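Local coordinates for lactaldehyde dehydrogenase (Escherichia coli, PDB 2IMP), which catalyses the irreversible, NAD+-dependent oxidation of L-lactaldehyde to L-lactate and also acts on glycolaldehyde, working as a homotetramer, at residues G148-N153 and I173-S178; N183-F188 and F202-G207. All coordinates share one frame; numbering follows the deposited sequence.

Contact 1 (G148-N153 and I173-S178); sequences GILPWN and IVIKPS. With NAI (1,4-dihydronicotinamide adenine dinucleotide), chain D.
G148 pairs with I175 as two parallel strands end side by side, a worked example of how a Rossmann-type beta-alpha-beta unit presents a dinucleotide at its strand ends. The N-H of G148 reaches V174 O at 2.9 Å, and its carbonyl receives K176 N at 2.8 Å. A CB on G148 would press on CG1 of I175. I149 lies on the same side of the sheet as K176, and its CG2, anti to the backbone N, meets the adenosine ribose of bound NADH, 3.3 Å from O4B. L150 N donates to K176 O (3.0 Å), while L150 CD1 rests against CG2 of I175. Beyond the last bridge, L150 O takes a 2.6 Å hydrogen bond from the ribose O3B. P151 O and S178 N share one water, and W152 N makes a weak bond to the phosphate oxygen O1N. Across the strands K176, its chain bent at chi3 (85°), brings NZ to ribose O2B (2.9 Å) and O3B; P177 O and G207 O bond it too, so four acceptors share three N-H. Gripping both ribose hydroxyls suits NAD+; a phosphate on O2B would probably meet repulsion from the carboxylate of E179, which also bonds the cofactor.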
ATOM      1  N   GLY A 148     -12.262 -17.619 -19.043  1.00 10.84           N
ATOM      2  CA  GLY A 148     -12.567 -16.337 -19.638  1.00 11.86           C
ATOM      3  C   GLY A 148     -13.512 -16.481 -20.811  1.00 12.30           C
ATOM      4  O   GLY A 148     -13.284 -17.268 -21.730  1.00 12.74           O
ATOM      5  N   ILE A 149     -14.588 -15.717 -20.761  1.00 11.98           N
ATOM      6  CA  ILE A 149     -15.585 -15.709 -21.813  1.00 12.47           C
ATOM      7  C   ILE A 149     -15.585 -14.328 -22.499  1.00 13.92           C
ATOM      8  O   ILE A 149     -15.900 -13.317 -21.867  1.00 12.68           O
ATOM      9  CB  ILE A 149     -16.962 -16.043 -21.211  1.00 13.11           C
ATOM     10  CG1 ILE A 149     -16.878 -17.397 -20.492  1.00 11.56           C
ATOM     11  CG2 ILE A 149     -18.013 -16.075 -22.291  1.00 11.17           C
ATOM     12  CD1 ILE A 149     -18.128 -17.789 -19.730  1.00 12.41           C
ATOM     13  N   LEU A 150     -15.218 -14.297 -23.776  1.00 13.91           N
ATOM     14  CA  LEU A 150     -15.086 -13.031 -24.486  1.00 13.20           C
ATOM     15  C   LEU A 150     -16.209 -12.602 -25.457  1.00 13.73           C
ATOM     16  O   LEU A 150     -16.897 -13.432 -26.047  1.00 11.17           O
ATOM     17  CB  LEU A 150     -13.757 -13.026 -25.242  1.00 13.77           C
ATOM     18  CG  LEU A 150     -12.606 -13.763 -24.552  1.00 14.15           C
ATOM     19  CD1 LEU A 150     -11.390 -13.725 -25.465  1.00 13.57           C
ATOM     20  CD2 LEU A 150     -12.299 -13.136 -23.189  1.00 14.11           C
ATOM     21  N   PRO A 151     -16.373 -11.279 -25.630  1.00 13.76           N
ATOM     22  CA  PRO A 151     -17.367 -10.651 -26.500  1.00 14.23           C
ATOM     23  C   PRO A 151     -16.758 -10.410 -27.904  1.00 15.37           C
ATOM     24  O   PRO A 151     -15.578 -10.697 -28.125  1.00 14.40           O
ATOM     25  CB  PRO A 151     -17.655  -9.346 -25.777  1.00 13.78           C
ATOM     26  CG  PRO A 151     -16.280  -8.941 -25.348  1.00 13.89           C
ATOM     27  CD  PRO A 151     -15.689 -10.257 -24.815  1.00 14.12           C
ATOM     28  N   TRP A 152     -17.559  -9.882 -28.828  1.00 15.41           N
ATOM     29  CA  TRP A 152     -17.070  -9.610 -30.183  1.00 18.04           C
ATOM     30  C   TRP A 152     -16.288  -8.290 -30.333  1.00 18.54           C
ATOM     31  O   TRP A 152     -15.516  -8.132 -31.277  1.00 17.48           O
ATOM     32  CB  TRP A 152     -18.214  -9.591 -31.192  1.00 18.62           C
ATOM     33  CG  TRP A 152     -19.226  -8.578 -30.878  1.00 21.33           C
ATOM     34  CD1 TRP A 152     -20.281  -8.783 -30.179  1.00 20.56           C
ATOM     35  CD2 TRP A 152     -19.218  -7.180 -31.216  1.00 21.68           C
ATOM     36  NE1 TRP A 152     -21.017  -7.622 -30.012  1.00 21.92           N
ATOM     37  CE2 TRP A 152     -20.385  -6.617 -30.652  1.00 23.25           C
ATOM     38  CE3 TRP A 152     -18.366  -6.370 -31.937  1.00 23.94           C
ATOM     39  CZ2 TRP A 152     -20.702  -5.267 -30.771  1.00 23.47           C
ATOM     40  CZ3 TRP A 152     -18.675  -5.031 -32.057  1.00 25.56           C
ATOM     41  CH2 TRP A 152     -19.845  -4.491 -31.481  1.00 26.05           C
ATOM     42  N   ASN A 153     -16.518  -7.350 -29.417  1.00 19.15           N
ATOM     43  CA  ASN A 153     -15.824  -6.064 -29.445  1.00 21.07           C
ATOM     44  C   ASN A 153     -14.452  -6.143 -28.734  1.00 20.04           C
ATOM     45  O   ASN A 153     -14.361  -6.643 -27.612  1.00 18.64           O
ATOM     46  CB  ASN A 153     -16.698  -4.986 -28.793  1.00 24.08           C
ATOM     47  CG  ASN A 153     -16.267  -3.580 -29.174  1.00 29.69           C
ATOM     48  OD1 ASN A 153     -16.143  -3.258 -30.357  1.00 32.43           O
ATOM     49  ND2 ASN A 153     -16.043  -2.732 -28.173  1.00 33.24           N
ATOM     50  N   ILE A 173      -5.621 -21.047 -17.283  1.00 12.10           N
ATOM     51  CA  ILE A 173      -6.869 -20.547 -17.816  1.00 10.62           C
ATOM     52  C   ILE A 173      -7.419 -21.266 -19.056  1.00 10.89           C
ATOM     53  O   ILE A 173      -6.678 -21.857 -19.846  1.00 11.55           O
ATOM     54  CB  ILE A 173      -6.718 -19.030 -18.145  1.00 11.00           C
ATOM     55  CG1 ILE A 173      -8.088 -18.366 -18.316  1.00 10.39           C
ATOM     56  CG2 ILE A 173      -5.896 -18.855 -19.415  1.00 10.33           C
ATOM     57  CD1 ILE A 173      -8.000 -16.853 -18.582  1.00  9.93           C
ATOM     58  N   VAL A 174      -8.738 -21.219 -19.167  1.00 10.97           N
ATOM     59  CA  VAL A 174      -9.468 -21.752 -20.295  1.00  9.73           C
ATOM     60  C   VAL A 174     -10.310 -20.628 -20.883  1.00 10.83           C
ATOM     61  O   VAL A 174     -11.198 -20.090 -20.216  1.00 13.09           O
ATOM     62  CB  VAL A 174     -10.430 -22.899 -19.911  1.00 10.79           C
ATOM     63  CG1 VAL A 174     -11.201 -23.347 -21.154  1.00 10.86           C
ATOM     64  CG2 VAL A 174      -9.659 -24.071 -19.319  1.00  7.62           C
ATOM     65  N   ILE A 175     -10.014 -20.260 -22.116  1.00  9.49           N
ATOM     66  CA  ILE A 175     -10.735 -19.186 -22.758  1.00 10.10           C
ATOM     67  C   ILE A 175     -11.683 -19.599 -23.899  1.00 12.75           C
ATOM     68  O   ILE A 175     -11.383 -20.500 -24.684  1.00 11.83           O
ATOM     69  CB  ILE A 175      -9.735 -18.139 -23.310  1.00 11.60           C
ATOM     70  CG1 ILE A 175      -9.155 -17.327 -22.149  1.00 15.04           C
ATOM     71  CG2 ILE A 175     -10.407 -17.254 -24.351  1.00 11.43           C
ATOM     72  CD1 ILE A 175      -8.106 -16.344 -22.562  1.00 19.26           C
ATOM     73  N   LYS A 176     -12.836 -18.941 -23.945  1.00 13.52           N
ATOM     74  CA  LYS A 176     -13.793 -19.143 -25.023  1.00 12.80           C
ATOM     75  C   LYS A 176     -14.096 -17.809 -25.696  1.00 12.29           C
ATOM     76  O   LYS A 176     -14.694 -16.922 -25.091  1.00 12.59           O
ATOM     77  CB  LYS A 176     -15.120 -19.735 -24.547  1.00 13.52           C
ATOM     78  CG  LYS A 176     -16.031 -20.087 -25.741  1.00 13.88           C
ATOM     79  CD  LYS A 176     -17.478 -20.340 -25.351  1.00 11.84           C
ATOM     80  CE  LYS A 176     -18.276 -19.053 -25.264  1.00 10.70           C
ATOM     81  NZ  LYS A 176     -18.411 -18.383 -26.600  1.00 12.94           N
ATOM     82  N   PRO A 177     -13.654 -17.639 -26.946  1.00 12.97           N
ATOM     83  CA  PRO A 177     -13.931 -16.370 -27.614  1.00 12.69           C
ATOM     84  C   PRO A 177     -15.405 -16.348 -28.056  1.00 13.20           C
ATOM     85  O   PRO A 177     -16.093 -17.365 -27.978  1.00 12.05           O
ATOM     86  CB  PRO A 177     -12.987 -16.410 -28.804  1.00 13.66           C
ATOM     87  CG  PRO A 177     -13.047 -17.875 -29.200  1.00 14.73           C
ATOM     88  CD  PRO A 177     -12.977 -18.591 -27.849  1.00 11.74           C
ATOM     89  N   SER A 178     -15.887 -15.188 -28.481  1.00 14.27           N
ATOM     90  CA  SER A 178     -17.249 -15.109 -28.990  1.00 14.18           C
ATOM     91  C   SER A 178     -17.361 -15.946 -30.277  1.00 14.90           C
ATOM     92  O   SER A 178     -16.388 -16.027 -31.033  1.00 15.32           O
ATOM     93  CB  SER A 178     -17.610 -13.656 -29.313  1.00 16.33           C
ATOM     94  OG  SER A 178     -18.705 -13.582 -30.218  1.00 14.27           O
TER
HETATM   95  PA  NAI D 506     -22.770 -11.507 -25.205  0.50 26.44           P
HETATM   96  O1A NAI D 506     -23.017 -11.596 -23.757  0.50 29.52           O
HETATM   97  O2A NAI D 506     -24.002 -11.863 -26.045  0.50 27.21           O
HETATM   98  O5B NAI D 506     -21.549 -12.464 -25.586  0.50 24.58           O
HETATM   99  C5B NAI D 506     -20.271 -12.392 -24.973  0.50 19.43           C
HETATM  100  C4B NAI D 506     -19.740 -13.784 -24.593  0.50 15.44           C
HETATM  101  O4B NAI D 506     -20.585 -14.421 -23.633  0.50 12.67           O
HETATM  102  C3B NAI D 506     -19.644 -14.769 -25.769  0.50 13.56           C
HETATM  103  O3B NAI D 506     -18.416 -15.490 -25.703  0.50 13.82           O
HETATM  104  C2B NAI D 506     -20.884 -15.623 -25.597  0.50 11.93           C
HETATM  105  O2B NAI D 506     -20.852 -16.880 -26.220  0.50 12.63           O
HETATM  106  C1B NAI D 506     -21.010 -15.701 -24.096  0.50 13.34           C
HETATM  107  N9A NAI D 506     -22.392 -16.000 -23.620  0.50 12.70           N
HETATM  108  C8A NAI D 506     -23.630 -15.560 -24.088  0.50 11.76           C
HETATM  109  N7A NAI D 506     -24.612 -16.121 -23.319  0.50 12.60           N
HETATM  110  C5A NAI D 506     -24.033 -16.903 -22.382  0.50 12.38           C
HETATM  111  C6A NAI D 506     -24.551 -17.703 -21.342  0.50 13.56           C
HETATM  112  N6A NAI D 506     -25.864 -17.800 -21.144  0.50 13.95           N
HETATM  113  N1A NAI D 506     -23.666 -18.411 -20.515  0.50 13.21           N
HETATM  114  C2A NAI D 506     -22.281 -18.321 -20.712  0.50 11.45           C
HETATM  115  N3A NAI D 506     -21.773 -17.521 -21.749  0.50 11.41           N
HETATM  116  C4A NAI D 506     -22.637 -16.825 -22.561  0.50 12.26           C
HETATM  117  O3  NAI D 506     -22.288  -9.998 -25.459  0.50 32.48           O
HETATM  118  PN  NAI D 506     -21.660  -9.380 -26.810  0.50 38.95           P
HETATM  119  O1N NAI D 506     -20.540 -10.204 -27.298  0.50 38.81           O
HETATM  120  O2N NAI D 506     -21.375  -7.932 -26.528  0.50 38.34           O
HETATM  121  O5D NAI D 506     -22.946  -9.455 -27.792  0.50 38.29           O
HETATM  122  C5D NAI D 506     -23.133 -10.389 -28.825  0.50 41.04           C
HETATM  123  C4D NAI D 506     -24.490 -10.113 -29.430  0.50 43.57           C
HETATM  124  O4D NAI D 506     -24.839 -11.187 -30.298  0.50 43.78           O
HETATM  125  C3D NAI D 506     -25.780  -9.858 -28.617  0.50 44.70           C
HETATM  126  O3D NAI D 506     -26.123  -8.487 -28.664  0.50 44.16           O
HETATM  127  C2D NAI D 506     -26.837 -10.739 -29.231  0.50 44.88           C
HETATM  128  O2D NAI D 506     -28.090 -10.105 -29.338  0.50 44.82           O
HETATM  129  C1D NAI D 506     -26.224 -11.112 -30.559  0.50 44.46           C
HETATM  130  N1N NAI D 506     -26.805 -12.393 -31.075  0.50 45.88           N
HETATM  131  C2N NAI D 506     -26.222 -13.588 -30.639  0.50 47.82           C
HETATM  132  C3N NAI D 506     -26.735 -14.829 -31.104  0.50 47.47           C
HETATM  133  C7N NAI D 506     -26.117 -16.133 -30.649  0.50 47.42           C
HETATM  134  O7N NAI D 506     -26.645 -17.325 -31.128  0.50 48.37           O
HETATM  135  N7N NAI D 506     -25.086 -16.202 -29.805  0.50 48.15           N
HETATM  136  C4N NAI D 506     -27.843 -14.820 -32.015  0.50 47.42           C
HETATM  137  C5N NAI D 506     -28.423 -13.591 -32.447  0.50 47.29           C
HETATM  138  C6N NAI D 506     -27.885 -12.377 -31.964  0.50 46.83           C
HETATM  139  O   HOH W   1     -14.020 -12.980 -28.989  1.00 13.79           O

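Contact 2 (N183-F188 and F202-G207); sequences NNAIAF and FNLVLG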
ATOM      1  N   ASN A 183     -11.547 -16.175 -34.821  1.00 16.75           N
ATOM      2  CA  ASN A 183     -10.319 -16.221 -35.605  1.00 16.31           C
ATOM      3  C   ASN A 183      -9.085 -15.590 -34.961  1.00 16.23           C
ATOM      4  O   ASN A 183      -8.011 -16.198 -34.949  1.00 16.61           O
ATOM      5  CB  ASN A 183     -10.562 -15.630 -36.988  1.00 17.05           C
ATOM      6  CG  ASN A 183     -11.600 -16.410 -37.755  1.00 17.30           C
ATOM      7  OD1 ASN A 183     -11.776 -17.602 -37.514  1.00 16.45           O
ATOM      8  ND2 ASN A 183     -12.287 -15.752 -38.680  1.00 16.79           N
ATOM      9  N   ASN A 184      -9.247 -14.380 -34.438  1.00 14.74           N
ATOM     10  CA  ASN A 184      -8.147 -13.712 -33.768  1.00 13.58           C
ATOM     11  C   ASN A 184      -7.661 -14.541 -32.561  1.00 12.28           C
ATOM     12  O   ASN A 184      -6.476 -14.543 -32.233  1.00 12.90           O
ATOM     13  CB  ASN A 184      -8.587 -12.323 -33.302  1.00 13.81           C
ATOM     14  CG  ASN A 184      -9.679 -12.380 -32.259  1.00 14.34           C
ATOM     15  OD1 ASN A 184      -9.398 -12.574 -31.063  1.00 13.51           O
ATOM     16  ND2 ASN A 184     -10.917 -12.229 -32.676  1.00 14.15           N
ATOM     17  N   ALA A 185      -8.597 -15.250 -31.931  1.00 11.63           N
ATOM     18  CA  ALA A 185      -8.277 -16.094 -30.787  1.00 11.44           C
ATOM     19  C   ALA A 185      -7.480 -17.349 -31.191  1.00 13.60           C
ATOM     20  O   ALA A 185      -6.623 -17.823 -30.445  1.00 12.02           O
ATOM     21  CB  ALA A 185      -9.546 -16.496 -30.065  1.00 13.26           C
ATOM     22  N   ILE A 186      -7.794 -17.889 -32.368  1.00 14.06           N
ATOM     23  CA  ILE A 186      -7.056 -19.033 -32.873  1.00 12.43           C
ATOM     24  C   ILE A 186      -5.603 -18.620 -33.143  1.00 11.09           C
ATOM     25  O   ILE A 186      -4.669 -19.354 -32.851  1.00 13.25           O
ATOM     26  CB  ILE A 186      -7.681 -19.585 -34.189  1.00 11.80           C
ATOM     27  CG1 ILE A 186      -8.945 -20.385 -33.870  1.00 10.42           C
ATOM     28  CG2 ILE A 186      -6.666 -20.469 -34.933  1.00  9.85           C
ATOM     29  CD1 ILE A 186      -8.683 -21.635 -33.060  1.00 11.66           C
ATOM     30  N   ALA A 187      -5.442 -17.425 -33.704  1.00 13.11           N
ATOM     31  CA  ALA A 187      -4.113 -16.906 -33.965  1.00 13.63           C
ATOM     32  C   ALA A 187      -3.338 -16.723 -32.635  1.00 14.15           C
ATOM     33  O   ALA A 187      -2.134 -16.963 -32.560  1.00 13.31           O
ATOM     34  CB  ALA A 187      -4.207 -15.584 -34.717  1.00 11.08           C
ATOM     35  N   PHE A 188      -4.055 -16.309 -31.593  1.00 14.33           N
ATOM     36  CA  PHE A 188      -3.426 -16.160 -30.286  1.00 13.27           C
ATOM     37  C   PHE A 188      -2.939 -17.524 -29.771  1.00 12.79           C
ATOM     38  O   PHE A 188      -1.835 -17.640 -29.240  1.00 13.55           O
ATOM     39  CB  PHE A 188      -4.410 -15.543 -29.277  1.00 11.67           C
ATOM     40  CG  PHE A 188      -3.776 -15.186 -27.953  1.00 13.77           C
ATOM     41  CD1 PHE A 188      -3.437 -16.174 -27.032  1.00 11.77           C
ATOM     42  CD2 PHE A 188      -3.517 -13.858 -27.632  1.00 12.24           C
ATOM     43  CE1 PHE A 188      -2.843 -15.841 -25.810  1.00 14.83           C
ATOM     44  CE2 PHE A 188      -2.924 -13.516 -26.415  1.00 13.61           C
ATOM     45  CZ  PHE A 188      -2.590 -14.509 -25.503  1.00 11.76           C
ATOM     46  N   PHE A 202      -2.620 -22.432 -20.824  1.00 13.53           N
ATOM     47  CA  PHE A 202      -3.529 -21.676 -21.680  1.00 13.56           C
ATOM     48  C   PHE A 202      -4.315 -22.616 -22.605  1.00 13.14           C
ATOM     49  O   PHE A 202      -3.729 -23.343 -23.404  1.00 14.84           O
ATOM     50  CB  PHE A 202      -2.792 -20.651 -22.552  1.00 12.75           C
ATOM     51  CG  PHE A 202      -3.717 -19.845 -23.449  1.00 12.94           C
ATOM     52  CD1 PHE A 202      -4.302 -18.666 -22.993  1.00 13.92           C
ATOM     53  CD2 PHE A 202      -4.008 -20.273 -24.745  1.00 13.66           C
ATOM     54  CE1 PHE A 202      -5.179 -17.929 -23.809  1.00 14.56           C
ATOM     55  CE2 PHE A 202      -4.883 -19.547 -25.571  1.00 13.47           C
ATOM     56  CZ  PHE A 202      -5.463 -18.369 -25.105  1.00 11.54           C
ATOM     57  N   ASN A 203      -5.634 -22.597 -22.468  1.00 12.34           N
ATOM     58  CA  ASN A 203      -6.501 -23.439 -23.272  1.00 12.58           C
ATOM     59  C   ASN A 203      -7.577 -22.631 -24.020  1.00 12.89           C
ATOM     60  O   ASN A 203      -8.122 -21.662 -23.483  1.00 14.20           O
ATOM     61  CB  ASN A 203      -7.191 -24.474 -22.373  1.00  9.84           C
ATOM     62  CG  ASN A 203      -6.214 -25.256 -21.521  1.00 10.25           C
ATOM     63  OD1 ASN A 203      -5.716 -26.311 -21.929  1.00 11.56           O
ATOM     64  ND2 ASN A 203      -5.926 -24.743 -20.327  1.00  8.45           N
ATOM     65  N   LEU A 204      -7.866 -23.023 -25.253  1.00 12.86           N
ATOM     66  CA  LEU A 204      -8.886 -22.331 -26.020  1.00 12.76           C
ATOM     67  C   LEU A 204     -10.022 -23.256 -26.459  1.00 14.41           C
ATOM     68  O   LEU A 204      -9.798 -24.207 -27.211  1.00 16.57           O
ATOM     69  CB  LEU A 204      -8.275 -21.671 -27.265  1.00 13.23           C
ATOM     70  CG  LEU A 204      -9.239 -20.796 -28.090  1.00 16.12           C
ATOM     71  CD1 LEU A 204      -9.368 -19.430 -27.441  1.00 14.92           C
ATOM     72  CD2 LEU A 204      -8.721 -20.627 -29.511  1.00 16.53           C
ATOM     73  N   VAL A 205     -11.226 -23.007 -25.961  1.00 14.15           N
ATOM     74  CA  VAL A 205     -12.365 -23.816 -26.377  1.00 15.20           C
ATOM     75  C   VAL A 205     -13.334 -23.002 -27.250  1.00 15.66           C
ATOM     76  O   VAL A 205     -13.477 -21.797 -27.056  1.00 14.52           O
ATOM     77  CB  VAL A 205     -13.102 -24.439 -25.165  1.00 14.40           C
ATOM     78  CG1 VAL A 205     -12.187 -25.457 -24.489  1.00 12.06           C
ATOM     79  CG2 VAL A 205     -13.524 -23.359 -24.183  1.00 14.84           C
ATOM     80  N   LEU A 206     -13.969 -23.658 -28.216  1.00 16.32           N
ATOM     81  CA  LEU A 206     -14.854 -22.958 -29.137  1.00 16.65           C
ATOM     82  C   LEU A 206     -16.323 -23.402 -29.125  1.00 17.06           C
ATOM     83  O   LEU A 206     -16.617 -24.597 -29.082  1.00 17.85           O
ATOM     84  CB  LEU A 206     -14.291 -23.092 -30.553  1.00 17.14           C
ATOM     85  CG  LEU A 206     -12.831 -22.649 -30.704  1.00 17.91           C
ATOM     86  CD1 LEU A 206     -12.262 -23.160 -32.014  1.00 16.94           C
ATOM     87  CD2 LEU A 206     -12.747 -21.130 -30.624  1.00 15.04           C
ATOM     88  N   GLY A 207     -17.230 -22.428 -29.175  1.00 16.57           N
ATOM     89  CA  GLY A 207     -18.645 -22.747 -29.177  1.00 18.11           C
ATOM     90  C   GLY A 207     -19.556 -21.614 -28.741  1.00 19.32           C
ATOM     91  O   GLY A 207     -19.140 -20.454 -28.637  1.00 19.17           O
TER
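One face of the F202 ring is met by CE1 of F188, 3.6 Å above the plane and close to the ring's margin. The two planes are inclined at 36° and their centroids are 5.1 Å apart, an oblique pairing in which CD1 of F188 comes within 3.6 Å of CZ of F202. The contact belongs to a beta-alpha-beta crossover of the Rossmann-type cofactor domain: strand 172-176, helix 183-195 and strand 202-204. Within it, segment 183-188 runs roughly antiparallel to strand 202-204, with 147° between their directions. Both phenylalanines hold CG anti to the backbone N (chi1 -172° for F188), which carries each ring out from its backbone into the space between helix and strand. F188 also packs on I159 and M163 of helix 155-168, and F202 on I173 and I175 of the adjoining strand, so the pair ties two helices to the sheet. An alanine in place of F202 would probably open a gap beside CD1 and CE1 of F188, leaving that ring less firmly fixed.

Further along the chain, L204 at the strand's end and L206 in the loop beyond point their side chains to the helix as F202 does, the alternation expected of an extended chain. L204 divides its two methyls: CD1 lies against CB of A185, while CD2 approaches the backbone O of the same alanine. The I186 side chain crosses both leucines at about a right angle. Its CD1 is the shared tip, 3.7 Å from CD2 of L204 and 4.0 Å from CD1 of L206.

Taken together, the contacts illustrate how successive crossovers build one cofactor-binding sheet. The two follow one another in sequence, and their centres lie about 8 Å apart. Strand 172-176 lies between the two partner strands: it pairs with 134-149 on one edge and with 202-204 on the other, where I175 N probably bonds to N203 O (2.7 Å) and I175 O to V205 N (2.8 Å). P177 then turns its ring toward L204 and L206. Contact 1 touches the NADH directly, and the side chain of P151 comes within about 6 Å of bound lactate; contact 2 stands behind it, with the L206 side chain about 9 Å from the cofactor.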